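Local coordinates for protein toxin PAU_02230 (Photorhabdus asymbiotica subsp. asymbiotica ATCC 43949, PDB 6HV6) that is a bacterial toxin of the insect and human pathogen Photorhabdus asymbiotica, with helices packed around an antiparallel beta sheet, at residues E81-M86 with K132-Y137; K175-A180 with A324-K329; N189-G194 with M223-S228. The protein carries 1 engineered substitution. One frame throughout, in Å; residues are numbered along the deposited sequence.

Contact 1: residues E81-M86 with K132-Y137; sequences ENFDTM and KKIERY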
loop_
_atom_site.group_PDB
_atom_site.type_symbol
_atom_site.label_atom_id
_atom_site.label_comp_id
_atom_site.label_asym_id
_atom_site.label_seq_id
_atom_site.Cartn_x
_atom_site.Cartn_y
_atom_site.Cartn_z
ATOM N N GLU A 81 6.600 21.434 10.126
ATOM C CA GLU A 81 5.922 21.626 11.405
ATOM C C GLU A 81 4.488 22.104 11.209
ATOM O O GLU A 81 3.557 21.591 11.850
ATOM C CB GLU A 81 6.707 22.619 12.263
ATOM C CG GLU A 81 6.123 22.825 13.642
ATOM C CD GLU A 81 6.914 23.816 14.471
ATOM O OE1 GLU A 81 8.089 24.074 14.130
ATOM O OE2 GLU A 81 6.358 24.337 15.461
ATOM N N ASN A 82 4.282 23.079 10.323
ATOM C CA ASN A 82 2.916 23.517 10.045
ATOM C C ASN A 82 2.107 22.410 9.376
ATOM O O ASN A 82 0.925 22.231 9.678
ATOM C CB ASN A 82 2.920 24.778 9.182
ATOM C CG ASN A 82 3.420 25.988 9.935
ATOM O OD1 ASN A 82 3.578 25.938 11.152
ATOM N ND2 ASN A 82 3.664 27.083 9.222
ATOM N N PHE A 83 2.726 21.659 8.466
ATOM C CA PHE A 83 2.036 20.529 7.853
ATOM C C PHE A 83 1.563 19.542 8.914
ATOM O O PHE A 83 0.406 19.111 8.903
ATOM C CB PHE A 83 2.953 19.844 6.840
ATOM C CG PHE A 83 2.320 18.667 6.141
ATOM C CD1 PHE A 83 1.565 18.851 4.997
ATOM C CD2 PHE A 83 2.496 17.376 6.623
ATOM C CE1 PHE A 83 0.982 17.774 4.354
ATOM C CE2 PHE A 83 1.916 16.294 5.979
ATOM C CZ PHE A 83 1.160 16.493 4.844
ATOM N N ASP A 84 2.446 19.182 9.851
ATOM C CA ASP A 84 2.077 18.246 10.910
ATOM C C ASP A 84 0.938 18.795 11.769
ATOM O O ASP A 84 0.010 18.061 12.122
ATOM C CB ASP A 84 3.299 17.920 11.774
ATOM C CG ASP A 84 4.423 17.233 10.986
ATOM O OD1 ASP A 84 4.149 16.617 9.931
ATOM O OD2 ASP A 84 5.589 17.303 11.431
ATOM N N THR A 85 0.987 20.087 12.107
ATOM C CA THR A 85 -0.107 20.707 12.852
ATOM C C THR A 85 -1.428 20.600 12.093
ATOM O O THR A 85 -2.469 20.267 12.672
ATOM C CB THR A 85 0.230 22.173 13.142
ATOM O OG1 THR A 85 1.384 22.236 13.985
ATOM C CG2 THR A 85 -0.918 22.857 13.846
ATOM N N MET A 86 -1.405 20.870 10.788
ATOM C CA MET A 86 -2.629 20.765 9.999
ATOM C C MET A 86 -3.166 19.336 9.997
ATOM O O MET A 86 -4.375 19.115 10.148
ATOM C CB MET A 86 -2.374 21.236 8.572
ATOM C CG MET A 86 -3.467 20.815 7.593
ATOM S SD MET A 86 -3.075 21.310 5.907
ATOM C CE MET A 86 -1.819 20.098 5.504
ATOM N N LYS A 132 1.282 29.119 2.744
ATOM C CA LYS A 132 0.346 30.138 3.206
ATOM C C LYS A 132 -1.025 29.529 3.482
ATOM O O LYS A 132 -1.641 29.812 4.515
ATOM C CB LYS A 132 0.233 31.256 2.175
ATOM C CG LYS A 132 -0.493 32.479 2.703
ATOM C CD LYS A 132 0.110 32.906 4.024
ATOM C CE LYS A 132 -0.246 34.334 4.375
ATOM N NZ LYS A 132 0.538 34.774 5.562
ATOM N N LYS A 133 -1.522 28.699 2.560
ATOM C CA LYS A 133 -2.773 27.975 2.794
ATOM C C LYS A 133 -2.721 27.162 4.085
ATOM O O LYS A 133 -3.695 27.118 4.844
ATOM C CB LYS A 133 -3.080 27.054 1.607
ATOM C CG LYS A 133 -3.449 27.773 0.296
ATOM C CD LYS A 133 -4.049 26.754 -0.691
ATOM C CE LYS A 133 -4.618 27.420 -1.951
ATOM N NZ LYS A 133 -3.535 27.808 -2.913
ATOM N N ILE A 134 -1.603 26.493 4.341
ATOM C CA ILE A 134 -1.471 25.729 5.577
ATOM C C ILE A 134 -1.491 26.665 6.782
ATOM O O ILE A 134 -2.173 26.399 7.774
ATOM C CB ILE A 134 -0.187 24.876 5.540
ATOM C CG1 ILE A 134 -0.263 23.800 4.447
ATOM C CG2 ILE A 134 0.045 24.218 6.879
ATOM C CD1 ILE A 134 1.072 23.087 4.259
ATOM N N GLU A 135 -0.756 27.785 6.713
ATOM C CA GLU A 135 -0.789 28.757 7.806
ATOM C C GLU A 135 -2.209 29.230 8.090
ATOM O O GLU A 135 -2.599 29.371 9.253
ATOM C CB GLU A 135 0.084 29.971 7.483
ATOM C CG GLU A 135 1.551 29.759 7.607
ATOM C CD GLU A 135 2.324 31.041 7.326
ATOM O OE1 GLU A 135 1.689 32.119 7.272
ATOM O OE2 GLU A 135 3.559 30.961 7.149
ATOM N N ARG A 136 -2.982 29.523 7.044
ATOM C CA ARG A 136 -4.360 29.961 7.252
ATOM C C ARG A 136 -5.209 28.832 7.831
ATOM O O ARG A 136 -6.039 29.060 8.719
ATOM C CB ARG A 136 -4.958 30.463 5.934
ATOM C CG ARG A 136 -4.165 31.614 5.308
ATOM C CD ARG A 136 -4.187 32.851 6.213
ATOM N NE ARG A 136 -5.527 33.423 6.208
ATOM C CZ ARG A 136 -6.256 33.652 7.296
ATOM N NH1 ARG A 136 -5.762 33.389 8.493
ATOM N NH2 ARG A 136 -7.477 34.160 7.179
ATOM N N TYR A 137 -4.986 27.606 7.372
ATOM C CA TYR A 137 -5.748 26.477 7.900
ATOM C C TYR A 137 -5.541 26.349 9.402
ATOM O O TYR A 137 -6.500 26.181 10.165
ATOM C CB TYR A 137 -5.321 25.194 7.195
ATOM C CG TYR A 137 -6.062 23.943 7.630
ATOM C CD1 TYR A 137 -5.775 23.309 8.844
ATOM C CD2 TYR A 137 -7.019 23.372 6.803
ATOM C CE1 TYR A 137 -6.448 22.140 9.218
ATOM C CE2 TYR A 137 -7.692 22.225 7.170
ATOM C CZ TYR A 137 -7.411 21.613 8.370
ATOM O OH TYR A 137 -8.107 20.459 8.702
#
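M86 lays its sulfur and its CG over the same face of the Y137 ring, so one methionine makes a Met-aromatic contact and a CH-pi contact at once. SD sits 4.5 Å from the centroid of the Y137 ring, only 15° off the ring normal. The M86 CG methylene is nearer, 3.8 Å from that centroid, and is displaced toward the rim on the side of CD1 and CE1. The placement follows from torsions: CG of M86 is anti to the backbone N, which sends the chain across the gap, and a bend at chi3 (75°) takes the methyl away from the ring, past CG1 of I134. The two side chains, M86 and Y137, cross at about a right angle. The tyrosine hydroxyl plays no part in this pairing; it is hydrogen-bonded to the hydroxyl of Y110.

I134 is the other half of the apolar seam. Its CG1 lies 4.0 Å from M86 SD, while CG2 presses on the backbone of the facing helix, 3.5 Å from N82 O. That carbonyl accepts the helical bond from M86 N; the methyl packs against it by van der Waals contact. The far end of I134, CD1, comes to the edge of the F83 ring, 4.3 Å from CD1 of F83. At the more exposed side, ND2 of N82 rests 3.8 Å from the CG methylene of E135, and the amide and carboxylate planes are nearly perpendicular; the carboxylate turns instead to K132 in a weak salt bridge.

M154 and I158 of helix 144-176 also touch M86, and M154 touches I134, closing one side of the seam. With short-segment axes 9.3 Å apart and a crossing angle of 45°, this is helix-helix packing of helices 80-93 and 130-138 against helix 144-176, with a Met-aromatic pair at its centre.

Contact 2: residues K175-A180 with A324-K329; sequences KSANKA and AAFFQK
F326 and A177 meet face to methyl where helix 144-176 ends and the chain swings through an inverse gamma turn centred on A177, which also opens a type I beta turn to A180. The facing partner is helix 320-334, which offers F326 and K329, one turn apart, to this helix exit.

Two directions of approach define the F326 ring. From above, CB of A177 stands over one face, 3.9 Å from the centroid and 25° off the normal, a CH-pi contact displaced toward CE1 and CZ. From the rim, OG of S176 lies in the ring plane, 3.3 Å from CE1 of F326. The ring is thus fitted into the angle between two consecutive residues, methyl on top and hydroxyl at the edge. CG of F326 anti to the backbone N (chi1 178°) carries the ring off its helix toward the turn. W173, a turn earlier in helix 144-176, meets F326 edge-to-face, and A315 of strand 313-317 touches it, so the ring is wedged between helix, turn and sheet.

The serine oxygen at that edge has stronger partners than the ring: OG of S176 is hydrogen-bonded to the carbonyl of W173 and to NZ of K330. Its rotamer, with OG between the backbone N and the carbonyl carbon, lets it fold back on its own helix.

K329 runs alongside, extended to CD and then bent at chi3 (72°), which swings the ammonium group onto the backbone. N178 crosses it at about a right angle, with OD1 4.2 Å from NZ, a loose approach only. S176 O takes a weak bond from N178 N, the bond that closes the gamma turn, and a stronger one from K329 NZ, 2.8 Å away in the carbonyl plane.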
loop_
_atom_site.group_PDB
_atom_site.type_symbol
_atom_site.label_atom_id
_atom_site.label_comp_id
_atom_site.label_asym_id
_atom_site.label_seq_id
_atom_site.Cartn_x
_atom_site.Cartn_y
_atom_site.Cartn_z
ATOM N N LYS A 175 16.887 -0.070 0.234
ATOM C CA LYS A 175 18.240 0.026 0.780
ATOM C C LYS A 175 18.441 -0.920 1.951
ATOM O O LYS A 175 19.538 -1.459 2.132
ATOM C CB LYS A 175 18.543 1.468 1.191
ATOM C CG LYS A 175 18.821 2.373 0.001
ATOM C CD LYS A 175 18.786 3.856 0.353
ATOM C CE LYS A 175 18.835 4.704 -0.916
ATOM N NZ LYS A 175 18.692 6.159 -0.652
ATOM N N SER A 176 17.393 -1.163 2.737
ATOM C CA SER A 176 17.528 -2.052 3.883
ATOM C C SER A 176 17.676 -3.517 3.482
ATOM O O SER A 176 18.000 -4.345 4.339
ATOM C CB SER A 176 16.325 -1.892 4.809
ATOM O OG SER A 176 15.194 -2.553 4.277
ATOM N N ALA A 177 17.430 -3.861 2.216
ATOM C CA ALA A 177 17.542 -5.240 1.741
ATOM C C ALA A 177 18.941 -5.500 1.171
ATOM O O ALA A 177 19.115 -5.910 0.033
ATOM C CB ALA A 177 16.460 -5.520 0.705
ATOM N N ASN A 178 19.956 -5.247 1.994
ATOM C CA ASN A 178 21.322 -5.175 1.471
ATOM C C ASN A 178 21.852 -6.508 0.946
ATOM O O ASN A 178 22.818 -6.504 0.176
ATOM C CB ASN A 178 22.280 -4.629 2.535
ATOM C CG ASN A 178 22.335 -5.498 3.773
ATOM O OD1 ASN A 178 21.299 -5.856 4.337
ATOM N ND2 ASN A 178 23.546 -5.847 4.203
ATOM N N LYS A 179 21.262 -7.638 1.326
ATOM C CA LYS A 179 21.711 -8.917 0.788
ATOM C C LYS A 179 20.890 -9.390 -0.409
ATOM O O LYS A 179 21.214 -10.435 -0.990
ATOM C CB LYS A 179 21.706 -9.982 1.885
ATOM C CG LYS A 179 22.669 -9.670 3.022
ATOM C CD LYS A 179 24.025 -9.243 2.475
ATOM C CE LYS A 179 24.947 -8.761 3.583
ATOM N NZ LYS A 179 25.231 -9.856 4.538
ATOM N N ALA A 180 19.856 -8.651 -0.802
ATOM C CA ALA A 180 19.077 -9.014 -1.978
ATOM C C ALA A 180 19.875 -8.759 -3.253
ATOM O O ALA A 180 20.663 -7.815 -3.338
ATOM C CB ALA A 180 17.776 -8.218 -2.014
ATOM N N ALA A 324 15.230 -14.719 4.940
ATOM C CA ALA A 324 14.593 -14.851 6.246
ATOM C C ALA A 324 15.107 -13.811 7.234
ATOM O O ALA A 324 14.340 -13.305 8.062
ATOM C CB ALA A 324 14.818 -16.254 6.798
ATOM N N ALA A 325 16.403 -13.500 7.191
ATOM C CA ALA A 325 16.910 -12.446 8.067
ATOM C C ALA A 325 16.250 -11.112 7.733
ATOM O O ALA A 325 15.848 -10.362 8.630
ATOM C CB ALA A 325 18.430 -12.345 7.952
ATOM N N PHE A 326 16.098 -10.824 6.443
ATOM C CA PHE A 326 15.446 -9.587 6.028
ATOM C C PHE A 326 13.987 -9.570 6.471
ATOM O O PHE A 326 13.506 -8.581 7.028
ATOM C CB PHE A 326 15.560 -9.437 4.513
ATOM C CG PHE A 326 14.890 -8.219 3.982
ATOM C CD1 PHE A 326 15.366 -6.957 4.304
ATOM C CD2 PHE A 326 13.781 -8.330 3.164
ATOM C CE1 PHE A 326 14.747 -5.828 3.818
ATOM C CE2 PHE A 326 13.150 -7.192 2.670
ATOM C CZ PHE A 326 13.641 -5.945 2.994
ATOM N N PHE A 327 13.272 -10.670 6.236
ATOM C CA PHE A 327 11.875 -10.762 6.653
ATOM C C PHE A 327 11.734 -10.546 8.158
ATOM O O PHE A 327 10.835 -9.826 8.611
ATOM C CB PHE A 327 11.301 -12.123 6.232
ATOM C CG PHE A 327 9.940 -12.425 6.806
ATOM C CD1 PHE A 327 8.785 -12.037 6.134
ATOM C CD2 PHE A 327 9.816 -13.113 8.007
ATOM C CE1 PHE A 327 7.531 -12.308 6.663
ATOM C CE2 PHE A 327 8.564 -13.391 8.542
ATOM C CZ PHE A 327 7.417 -12.989 7.865
ATOM N N GLN A 328 12.615 -11.151 8.954
ATOM C CA GLN A 328 12.511 -10.965 10.399
ATOM C C GLN A 328 12.765 -9.512 10.790
ATOM O O GLN A 328 12.075 -8.969 11.661
ATOM C CB GLN A 328 13.477 -11.889 11.140
ATOM C CG GLN A 328 13.430 -11.675 12.654
ATOM C CD GLN A 328 14.307 -12.639 13.427
ATOM O OE1 GLN A 328 15.405 -12.984 12.990
ATOM N NE2 GLN A 328 13.824 -13.080 14.585
ATOM N N LYS A 329 13.751 -8.869 10.165
ATOM C CA LYS A 329 13.996 -7.456 10.438
ATOM C C LYS A 329 12.768 -6.613 10.101
ATOM O O LYS A 329 12.423 -5.677 10.833
ATOM C CB LYS A 329 15.218 -6.990 9.646
ATOM C CG LYS A 329 15.584 -5.535 9.837
ATOM C CD LYS A 329 16.926 -5.226 9.186
ATOM C CE LYS A 329 16.848 -5.223 7.659
ATOM N NZ LYS A 329 18.208 -5.047 7.046
#

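Contact 3: residues N189-G194 with M223-S228; sequences NLYLKG and MGIYSS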
loop_
_atom_site.group_PDB
_atom_site.type_symbol
_atom_site.label_atom_id
_atom_site.label_comp_id
_atom_site.label_asym_id
_atom_site.label_seq_id
_atom_site.Cartn_x
_atom_site.Cartn_y
_atom_site.Cartn_z
ATOM N N ASN A 189 0.316 1.701 -1.362
ATOM C CA ASN A 189 -0.242 3.008 -1.006
ATOM C C ASN A 189 -0.064 4.028 -2.117
ATOM O O ASN A 189 -0.846 4.984 -2.210
ATOM C CB ASN A 189 0.377 3.505 0.297
ATOM C CG ASN A 189 -0.182 2.775 1.485
ATOM O OD1 ASN A 189 -1.231 2.130 1.376
ATOM N ND2 ASN A 189 0.493 2.866 2.626
ATOM N N LEU A 190 0.934 3.840 -2.970
ATOM C CA LEU A 190 1.070 4.719 -4.120
ATOM C C LEU A 190 -0.033 4.459 -5.137
ATOM O O LEU A 190 -0.716 5.387 -5.574
ATOM C CB LEU A 190 2.440 4.528 -4.764
ATOM C CG LEU A 190 3.611 5.210 -4.052
ATOM C CD1 LEU A 190 4.884 5.006 -4.850
ATOM C CD2 LEU A 190 3.305 6.684 -3.894
ATOM N N TYR A 191 -0.222 3.206 -5.537
ATOM C CA TYR A 191 -1.114 2.964 -6.662
ATOM C C TYR A 191 -2.553 2.688 -6.251
ATOM O O TYR A 191 -3.427 2.683 -7.125
ATOM C CB TYR A 191 -0.589 1.821 -7.549
ATOM C CG TYR A 191 -0.451 0.464 -6.908
ATOM C CD1 TYR A 191 0.802 -0.047 -6.589
ATOM C CD2 TYR A 191 -1.564 -0.330 -6.650
ATOM C CE1 TYR A 191 0.943 -1.288 -6.028
ATOM C CE2 TYR A 191 -1.429 -1.571 -6.078
ATOM C CZ TYR A 191 -0.171 -2.040 -5.770
ATOM O OH TYR A 191 -0.018 -3.269 -5.196
ATOM N N LEU A 192 -2.834 2.478 -4.963
ATOM C CA LEU A 192 -4.213 2.298 -4.529
ATOM C C LEU A 192 -4.928 3.608 -4.237
ATOM O O LEU A 192 -6.125 3.579 -3.942
ATOM C CB LEU A 192 -4.290 1.399 -3.293
ATOM C CG LEU A 192 -4.169 -0.099 -3.589
ATOM C CD1 LEU A 192 -4.388 -0.916 -2.322
ATOM C CD2 LEU A 192 -5.116 -0.533 -4.703
ATOM N N LYS A 193 -4.237 4.744 -4.296
ATOM C CA LYS A 193 -4.875 6.054 -4.181
ATOM C C LYS A 193 -5.745 6.149 -2.929
ATOM O O LYS A 193 -6.897 6.586 -2.979
ATOM C CB LYS A 193 -5.712 6.364 -5.422
ATOM C CG LYS A 193 -4.955 6.363 -6.729
ATOM C CD LYS A 193 -5.908 6.658 -7.882
ATOM C CE LYS A 193 -5.182 6.569 -9.197
ATOM N NZ LYS A 193 -4.284 5.385 -9.159
ATOM N N GLY A 194 -5.197 5.714 -1.799
ATOM C CA GLY A 194 -5.919 5.800 -0.546
ATOM C C GLY A 194 -7.048 4.808 -0.363
ATOM O O GLY A 194 -7.678 4.804 0.701
ATOM N N MET A 223 1.725 -1.357 -10.362
ATOM C CA MET A 223 2.161 0.030 -10.277
ATOM C C MET A 223 1.439 0.902 -11.305
ATOM O O MET A 223 1.150 2.073 -11.038
ATOM C CB MET A 223 3.681 0.084 -10.457
ATOM C CG MET A 223 4.322 1.339 -9.964
ATOM S SD MET A 223 4.076 1.671 -8.197
ATOM C CE MET A 223 4.552 3.397 -8.232
ATOM N N GLY A 224 1.098 0.344 -12.470
ATOM C CA GLY A 224 0.380 1.127 -13.468
ATOM C C GLY A 224 -0.991 1.597 -13.018
ATOM O O GLY A 224 -1.522 2.570 -13.571
ATOM N N ILE A 225 -1.579 0.944 -12.013
ATOM C CA ILE A 225 -2.838 1.441 -11.450
ATOM C C ILE A 225 -2.684 2.873 -10.943
ATOM O O ILE A 225 -3.666 3.634 -10.902
ATOM C CB ILE A 225 -3.335 0.490 -10.344
ATOM C CG1 ILE A 225 -3.576 -0.907 -10.927
ATOM C CG2 ILE A 225 -4.609 1.002 -9.703
ATOM C CD1 ILE A 225 -4.019 -1.944 -9.894
ATOM N N TYR A 226 -1.456 3.273 -10.572
ATOM C CA TYR A 226 -1.193 4.666 -10.213
ATOM C C TYR A 226 -1.682 5.625 -11.292
ATOM O O TYR A 226 -2.127 6.734 -10.984
ATOM C CB TYR A 226 0.307 4.877 -9.954
ATOM C CG TYR A 226 0.652 6.298 -9.552
ATOM C CD1 TYR A 226 0.300 6.795 -8.298
ATOM C CD2 TYR A 226 1.324 7.141 -10.423
ATOM C CE1 TYR A 226 0.594 8.100 -7.929
ATOM C CE2 TYR A 226 1.629 8.455 -10.057
ATOM C CZ TYR A 226 1.265 8.922 -8.809
ATOM O OH TYR A 226 1.565 10.218 -8.448
ATOM N N SER A 227 -1.636 5.206 -12.550
ATOM C CA SER A 227 -2.080 6.028 -13.669
ATOM C C SER A 227 -3.591 6.040 -13.874
ATOM O O SER A 227 -4.058 6.752 -14.775
ATOM C CB SER A 227 -1.415 5.543 -14.954
ATOM O OG SER A 227 -0.070 5.976 -15.011
ATOM N N SER A 228 -4.368 5.275 -13.109
ATOM C CA SER A 228 -5.802 5.217 -13.384
ATOM C C SER A 228 -6.458 6.564 -13.124
ATOM O O SER A 228 -6.134 7.257 -12.157
ATOM C CB SER A 228 -6.491 4.149 -12.536
ATOM O OG SER A 228 -7.847 3.996 -12.941
#
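The turns after helices 188-191 and 215-224 pack Y191 against Y226, and here the backbones nearly touch, with CA of Y191 3.9 Å from CA of Y226. K193 is the first residue to leave helical geometry, with positive phi, and its extended chain, bent only at chi4, carries NZ toward the opposite turn.

This lysine is poorly ordered. Its NZ is modelled beside I225 O, too close (2.5 Å from K193 NZ to I225 O) for the bond to be more than doubtful, and a weak bond to Y226 O is drawn from the same uncertain position. I225 O has a sound donor in S228 N, at 2.8 Å. M223 O takes Y226 N, and G224 O takes S227 N. The serine hydroxyls bond beyond the two segments, S227 OG to Y71 OH and S228 OG to D230 N, while Y191 OH has a weak bond to E202.

On the apolar side, M223 makes a Met-aromatic contact at the edge of the Y191 ring, and its CE packs 3.8 Å from CD1 of L190. The Y226 ring, which meets Y71 edge-to-face, turns its own edge to the helix: L190 O lies in the ring plane, 3.2 Å from CD1 of Y226.

Helix 144-176 ties the three sites together. Contact 1, between helices 80-93 and 130-138, leans on its first half and middle through M154, I158 and I161; contact 3 touches it farther on, at A163 and T166; contact 2 lies at its C-terminal end and the turn beyond. Contact 1 comes first along the chain and closes before the others open, whereas contact 3 falls wholly within the span between the two halves of contact 2. None touches another. The centres of contacts 1 and 2 lie about 37 Å apart. Contact 3 is centred about 26 Å from contact 1 and about 25 Å from contact 2. The long helix therefore bridges the outlying helical part and the part built round the six-stranded antiparallel sheet.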